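Local coordinates for uncharacterized protein (Mycobacterium tuberculosis CAS/NITR204, PDB 5VYQ), which probably transfers a formyl group from a reduced folate to the sugar amine of dTDP-4-amino-4,6-dideoxyglucose, at residues 67-72 / 87-92; 23-28 / 77-82. One frame throughout, in Å; residues are numbered along the deposited sequence.

Contact 1 of 2, residues 67-72 / 87-92; sequences ERVAEI and RFPAAL. With FON (N-{[4-({[(6R)-2-amino-5-formyl-4-oxo-1,4,5,6,7,8-hexahydropteridin-6-yl]methyl}amino)phenyl]carbonyl}-L-glutamic acid), chain C.
One side chain, Val-69, carries most of this contact by straddling the start of the second helix, one methyl on the N-cap proline and the other on the first turn of helix 90-95. In the conformer described, one of two, CG1 of Val-69 lies anti to its own backbone N (chi1 -178°), 3.5 Å from the backbone N of Leu-92 and 3.7 Å from CB of Ala-91. The other branch meets Pro-89 tip to tip, CG2 of Val-69 lying 3.6 Å from the ring atom CG of Pro-89. One turn further along helix 65-75, Ile-72 crosses Leu-92 obliquely, with CG2 of Ile-72 3.5 Å from CD1 of Leu-92. CD2 of Leu-92 in turn lies over one face of the Phe-88 ring, offset toward the rim. Next to this packing the segment 87-92 meets the folinic acid: the ligand's amino nitrogen NA2 donates an almost straight bond (175°) to the carbonyl O of Phe-88, at 3.2 Å. The aliphatic part of Arg-87 runs by the pterin. Between its two segments the contact is purely apolar; the carbonyl of Phe-88 accepts the pterin amino group, one of several bonds to the ligand, and the apolar packing behind it is consistent with holding this loop in place.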
loop_
_atom_site.group_PDB
_atom_site.type_symbol
_atom_site.label_atom_id
_atom_site.label_comp_id
_atom_site.label_asym_id
_atom_site.label_seq_id
_atom_site.Cartn_x
_atom_site.Cartn_y
_atom_site.Cartn_z
ATOM N N GLU A 67 4.978 29.429 30.739
ATOM C CA GLU A 67 5.317 29.765 32.114
ATOM C C GLU A 67 6.607 30.586 32.210
ATOM O O GLU A 67 6.772 31.337 33.169
ATOM C CB GLU A 67 5.487 28.504 32.966
ATOM C CG GLU A 67 4.255 27.613 33.021
ATOM C CD GLU A 67 4.440 26.383 33.900
ATOM O OE1 GLU A 67 3.414 25.854 34.394
ATOM O OE2 GLU A 67 5.592 25.927 34.108
ATOM N N ARG A 68 7.512 30.434 31.245
ATOM C CA ARG A 68 8.849 30.991 31.359
ATOM C C ARG A 68 9.105 32.221 30.487
ATOM O O ARG A 68 10.266 32.635 30.357
ATOM C CB ARG A 68 9.876 29.906 31.018
ATOM C CG ARG A 68 9.857 28.713 31.956
ATOM C CD ARG A 68 10.731 28.993 33.175
ATOM N NE ARG A 68 10.334 30.092 34.039
ATOM C CZ ARG A 68 9.434 30.012 35.020
ATOM N NH1 ARG A 68 8.766 28.896 35.250
ATOM N NH2 ARG A 68 9.191 31.069 35.779
ATOM N N VAL A 69 8.044 32.835 29.971
ATOM C CA VAL A 69 8.160 33.972 29.037
ATOM C C VAL A 69 9.072 35.078 29.556
ATOM O O VAL A 69 9.951 35.610 28.822
ATOM C CB VAL A 69 6.802 34.650 28.716
ATOM C CG1 VAL A 69 6.979 35.773 27.707
ATOM C CG2 VAL A 69 5.775 33.660 28.210
ATOM N N ALA A 70 8.867 35.477 30.815
ATOM C CA ALA A 70 9.645 36.576 31.302
ATOM C C ALA A 70 11.140 36.295 31.345
ATOM O O ALA A 70 11.970 37.151 31.017
ATOM C CB ALA A 70 9.147 37.027 32.663
ATOM N N GLU A 71 11.481 35.089 31.754
ATOM C CA GLU A 71 12.888 34.706 31.805
ATOM C C GLU A 71 13.488 34.544 30.410
ATOM O O GLU A 71 14.604 34.964 30.158
ATOM C CB GLU A 71 13.069 33.408 32.589
ATOM C CG GLU A 71 12.889 33.627 34.093
ATOM C CD GLU A 71 11.432 33.674 34.512
ATOM O OE1 GLU A 71 11.092 34.528 35.348
ATOM O OE2 GLU A 71 10.597 32.899 33.991
ATOM N N ILE A 72 12.730 33.944 29.512
ATOM C CA ILE A 72 13.202 33.844 28.120
ATOM C C ILE A 72 13.503 35.212 27.502
ATOM O O ILE A 72 14.574 35.424 26.920
ATOM C CB ILE A 72 12.219 33.018 27.260
ATOM C CG1 ILE A 72 12.137 31.565 27.727
ATOM C CG2 ILE A 72 12.610 33.067 25.812
ATOM C CD1 ILE A 72 10.917 30.824 27.242
ATOM N N ARG A 87 2.601 26.837 21.198
ATOM C CA ARG A 87 2.440 28.176 20.647
ATOM C C ARG A 87 3.172 29.181 21.538
ATOM O O ARG A 87 3.195 29.054 22.758
ATOM C CB ARG A 87 0.951 28.546 20.522
ATOM C CG ARG A 87 0.692 29.707 19.583
ATOM C CD ARG A 87 -0.748 29.732 19.122
ATOM N NE ARG A 87 -1.010 30.842 18.221
ATOM C CZ ARG A 87 -2.046 30.832 17.399
ATOM N NH1 ARG A 87 -2.286 31.848 16.589
ATOM N NH2 ARG A 87 -2.837 29.768 17.386
ATOM N N PHE A 88 3.793 30.175 20.913
ATOM C CA PHE A 88 4.525 31.239 21.600
ATOM C C PHE A 88 3.470 32.305 21.888
ATOM O O PHE A 88 2.833 32.812 20.954
ATOM C CB PHE A 88 5.610 31.820 20.703
ATOM C CG PHE A 88 6.836 30.939 20.501
ATOM C CD1 PHE A 88 7.943 31.490 19.885
ATOM C CD2 PHE A 88 6.943 29.616 20.966
ATOM C CE1 PHE A 88 9.114 30.769 19.650
ATOM C CE2 PHE A 88 8.098 28.893 20.737
ATOM C CZ PHE A 88 9.195 29.452 20.099
ATOM N N PRO A 89 3.316 32.676 23.151
ATOM C CA PRO A 89 2.369 33.758 23.416
ATOM C C PRO A 89 2.833 35.135 22.993
ATOM O O PRO A 89 4.029 35.354 22.733
ATOM C CB PRO A 89 2.229 33.728 24.928
ATOM C CG PRO A 89 3.542 33.202 25.389
ATOM C CD PRO A 89 3.968 32.185 24.377
ATOM N N ALA A 90 1.865 36.058 22.981
ATOM C CA ALA A 90 2.152 37.427 22.584
ATOM C C ALA A 90 3.350 37.997 23.344
ATOM O O ALA A 90 4.220 38.612 22.741
ATOM C CB ALA A 90 0.910 38.309 22.777
ATOM N N ALA A 91 3.429 37.799 24.661
ATOM C CA ALA A 91 4.503 38.450 25.415
ATOM C C ALA A 91 5.899 37.973 24.975
ATOM O O ALA A 91 6.883 38.710 25.072
ATOM C CB ALA A 91 4.337 38.264 26.913
ATOM N N LEU A 92 5.984 36.744 24.491
ATOM C CA LEU A 92 7.244 36.203 24.056
ATOM C C LEU A 92 7.563 36.780 22.693
ATOM O O LEU A 92 8.618 37.372 22.529
ATOM C CB LEU A 92 7.207 34.678 23.981
ATOM C CG LEU A 92 8.474 34.011 23.444
ATOM C CD1 LEU A 92 9.680 34.376 24.298
ATOM C CD2 LEU A 92 8.306 32.499 23.426
HETATM N N1 FON C . 3.795 30.456 17.871
HETATM C C2 FON C . 3.227 31.390 17.117
HETATM N NA2 FON C . 2.745 32.508 17.731
HETATM N N3 FON C . 3.125 31.208 15.790
HETATM C C4 FON C . 3.581 30.102 15.154
HETATM O O4 FON C . 3.499 29.985 13.907
HETATM C C4A FON C . 4.248 29.064 15.958
HETATM N N5 FON C . 4.739 27.837 15.482
HETATM C C6 FON C . 4.763 26.758 16.484
HETATM C C7 FON C . 5.590 27.253 17.673
HETATM N N8 FON C . 4.971 28.450 18.189
HETATM C C8A FON C . 4.339 29.329 17.390
HETATM C C9 FON C . 3.355 26.269 16.890
HETATM N N10 FON C . 2.719 25.639 15.736
HETATM C C11 FON C . -1.110 24.014 15.778
HETATM C C12 FON C . -0.363 24.061 14.601
HETATM C C13 FON C . 0.915 24.608 14.613
HETATM C C14 FON C . 1.471 25.096 15.791
HETATM C C15 FON C . 0.739 25.058 16.973
HETATM C C16 FON C . -0.549 24.520 16.958
HETATM C C FON C . -2.518 23.407 15.740
HETATM O O FON C . -2.956 22.772 14.756
HETATM N N FON C . -3.276 23.553 16.831
HETATM C CA FON C . -4.601 22.954 16.987
HETATM C CB FON C . -4.703 22.083 18.250
HETATM C CG FON C . -3.660 20.962 18.178
HETATM C CD FON C . -3.866 19.765 19.085
HETATM O OE1 FON C . -5.019 19.503 19.488
HETATM O OE2 FON C . -2.872 19.045 19.365
HETATM C CT FON C . -5.631 24.045 16.998
HETATM O O1 FON C . -6.807 23.678 16.761
HETATM O O2 FON C . -5.278 25.230 17.218
HETATM C CP1 FON C . 5.089 27.679 14.275
HETATM O O3 FON C . 5.491 26.599 13.858
#

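Contact 2 of 2, residues 23-28 / 77-82; sequences TILILT and DLVLSF. With NA (sodium ion), chain H.
Thr-23 and Asp-77 immediately precede two neighbouring parallel strands and share a sodium ion, with OG1 of Thr-23 and OD2 of Asp-77 each 2.6 Å from the metal. Three waters and the carbonyl of Met-21 complete the shell, making this the solvent side of the contact, partly exposed and bridged by metal and water. The same OD2 of Asp-77 also accepts the backbone N of Thr-23 (2.9 Å), on its anti side and 18° out of the carboxylate plane. Asp-77 is turned for both tasks by chi1 -58°, which sets its carboxylate beside its own backbone N. The OG1 of Thr-23 is hydrogen-bonded to OD2 of Asp-46 as well.

Beyond this end the ladder from Ile-24 and Leu-78 to Leu-27 and Ser-81 is regular and buried. O of Leu-25 accepts N of Leu-80 at 2.7 Å, and the N of Leu-27 reaches the O of Leu-80 with an N-H...O angle of 172°, almost straight. On one face Ile-24, Ile-26, Leu-78, Leu-80 and Phe-82 interlock: CD1 of Leu-80 rests between the two isoleucines, 4.0 Å from CG2 of Ile-24 and from CG1 of Ile-26. CG2 of Ile-26 lies over the Phe-82 ring, 4.1 Å from its centroid, a CH-pi contact. On the other face CG1 of Val-79 packs against both Leu-25 and Leu-27. At the far end the hydroxyl OG1 of Thr-28 donates to the carbonyl O of Phe-82 (2.7 Å).

These are inner strands of the mixed sheet in a Rossmann-like formyltransferase domain. Strand 47-50 flanks 24-28, strand 97-102 flanks 78-82, and helix 31-43 covers the isoleucine and phenylalanine face through Ala-37 and Leu-40.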
loop_
_atom_site.group_PDB
_atom_site.type_symbol
_atom_site.label_atom_id
_atom_site.label_comp_id
_atom_site.label_asym_id
_atom_site.label_seq_id
_atom_site.Cartn_x
_atom_site.Cartn_y
_atom_site.Cartn_z
ATOM N N THR A 23 22.807 35.464 22.127
ATOM C CA THR A 23 22.436 34.368 23.011
ATOM C C THR A 23 21.140 33.752 22.454
ATOM O O THR A 23 20.136 34.441 22.381
ATOM C CB THR A 23 22.217 34.916 24.417
ATOM O OG1 THR A 23 23.406 35.613 24.851
ATOM C CG2 THR A 23 21.890 33.804 25.385
ATOM N N ILE A 24 21.180 32.481 22.063
ATOM C CA ILE A 24 20.089 31.882 21.307
ATOM C C ILE A 24 19.420 30.780 22.113
ATOM O O ILE A 24 20.106 29.933 22.717
ATOM C CB ILE A 24 20.599 31.336 19.966
ATOM C CG1 ILE A 24 21.274 32.464 19.174
ATOM C CG2 ILE A 24 19.484 30.678 19.177
ATOM C CD1 ILE A 24 21.867 32.062 17.845
ATOM N N LEU A 25 18.093 30.769 22.062
ATOM C CA LEU A 25 17.339 29.621 22.548
ATOM C C LEU A 25 16.677 28.917 21.362
ATOM O O LEU A 25 16.009 29.584 20.561
ATOM C CB LEU A 25 16.264 30.132 23.469
ATOM C CG LEU A 25 15.237 29.094 23.954
ATOM C CD1 LEU A 25 15.942 28.029 24.784
ATOM C CD2 LEU A 25 14.145 29.791 24.767
ATOM N N ILE A 26 16.843 27.611 21.272
ATOM C CA ILE A 26 16.102 26.775 20.315
ATOM C C ILE A 26 15.132 25.896 21.085
ATOM O O ILE A 26 15.537 25.190 22.010
ATOM C CB ILE A 26 16.999 25.913 19.447
ATOM C CG1 ILE A 26 18.009 26.825 18.728
ATOM C CG2 ILE A 26 16.133 25.125 18.446
ATOM C CD1 ILE A 26 18.820 26.128 17.660
ATOM N N LEU A 27 13.874 25.958 20.691
ATOM C CA LEU A 27 12.807 25.093 21.183
ATOM C C LEU A 27 12.495 24.153 20.025
ATOM O O LEU A 27 12.199 24.576 18.895
ATOM C CB LEU A 27 11.596 25.904 21.613
ATOM C CG LEU A 27 11.935 26.607 22.951
ATOM C CD1 LEU A 27 11.211 27.926 23.013
ATOM C CD2 LEU A 27 11.524 25.606 24.018
ATOM N N THR A 28 12.505 22.856 20.296
ATOM C CA THR A 28 12.284 21.849 19.257
ATOM C C THR A 28 11.618 20.588 19.810
ATOM O O THR A 28 12.005 20.089 20.864
ATOM C CB THR A 28 13.628 21.500 18.603
ATOM O OG1 THR A 28 13.451 20.573 17.529
ATOM C CG2 THR A 28 14.649 20.973 19.597
ATOM N N ASP A 77 18.557 36.725 23.225
ATOM C CA ASP A 77 18.480 37.719 22.183
ATOM C C ASP A 77 17.654 37.234 21.006
ATOM O O ASP A 77 17.241 38.049 20.191
ATOM C CB ASP A 77 19.869 38.105 21.689
ATOM C CG ASP A 77 20.749 38.646 22.832
ATOM O OD1 ASP A 77 20.286 39.565 23.547
ATOM O OD2 ASP A 77 21.859 38.096 22.969
ATOM N N LEU A 78 17.507 35.929 20.856
ATOM C CA LEU A 78 16.837 35.326 19.684
ATOM C C LEU A 78 16.253 33.981 20.130
ATOM O O LEU A 78 16.918 33.199 20.820
ATOM C CB LEU A 78 17.867 35.100 18.593
ATOM C CG LEU A 78 17.450 34.272 17.369
ATOM C CD1 LEU A 78 16.302 34.968 16.634
ATOM C CD2 LEU A 78 18.608 33.991 16.408
ATOM N N VAL A 79 15.014 33.712 19.772
ATOM C CA VAL A 79 14.408 32.420 20.065
ATOM C C VAL A 79 14.054 31.772 18.716
ATOM O O VAL A 79 13.362 32.363 17.902
ATOM C CB VAL A 79 13.149 32.571 20.953
ATOM C CG1 VAL A 79 12.520 31.231 21.239
ATOM C CG2 VAL A 79 13.516 33.231 22.262
ATOM N N LEU A 80 14.496 30.545 18.535
ATOM C CA LEU A 80 14.133 29.773 17.342
ATOM C C LEU A 80 13.191 28.628 17.650
ATOM O O LEU A 80 13.402 27.853 18.575
ATOM C CB LEU A 80 15.400 29.204 16.748
ATOM C CG LEU A 80 16.513 30.180 16.428
ATOM C CD1 LEU A 80 17.708 29.496 15.797
ATOM C CD2 LEU A 80 16.031 31.316 15.543
ATOM N N SER A 81 12.127 28.546 16.857
ATOM C CA SER A 81 11.245 27.378 16.844
ATOM C C SER A 81 11.715 26.437 15.740
ATOM O O SER A 81 11.585 26.744 14.541
ATOM C CB SER A 81 9.796 27.800 16.624
ATOM O OG SER A 81 8.960 26.706 16.213
ATOM N N PHE A 82 12.293 25.308 16.158
ATOM C CA PHE A 82 12.655 24.223 15.276
ATOM C C PHE A 82 11.568 23.172 15.449
ATOM O O PHE A 82 11.771 22.150 16.094
ATOM C CB PHE A 82 14.067 23.723 15.601
ATOM C CG PHE A 82 15.198 24.478 14.948
ATOM C CD1 PHE A 82 15.098 25.801 14.614
ATOM C CD2 PHE A 82 16.395 23.837 14.687
ATOM C CE1 PHE A 82 16.166 26.481 14.045
ATOM C CE2 PHE A 82 17.466 24.501 14.095
ATOM C CZ PHE A 82 17.364 25.843 13.810
HETATM NA NA NA H . 23.926 38.106 24.481
HETATM O O HOH W 1 26.044 37.453 25.276
HETATM O O HOH W 2 23.043 38.268 26.368
HETATM O O HOH W 3 24.316 40.608 24.014
#

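In the fold
Contacts 1 and 2 are successive layers of one domain, their centres 12 Å apart, and their segments alternate along the chain: strand 78-82 follows helix 65-75 and leads into helix 90-95. Ile-72 of contact 1 sits on the sheet face of contact 2, its CG2 3.7 Å from CG2 of Val-79 and 3.8 Å from CD2 of Leu-25. Phe-88 adds a second junction, with CZ 3.9 Å from CD1 of Leu-27. Both contacts reach the folinic acid, through Arg-87 and Phe-88 in the first and Ser-81 in the second, whose side chain lies about 4 Å from the ligand. The sodium bound by Thr-23 and Asp-77 lies at the end of the strands away from Ser-81.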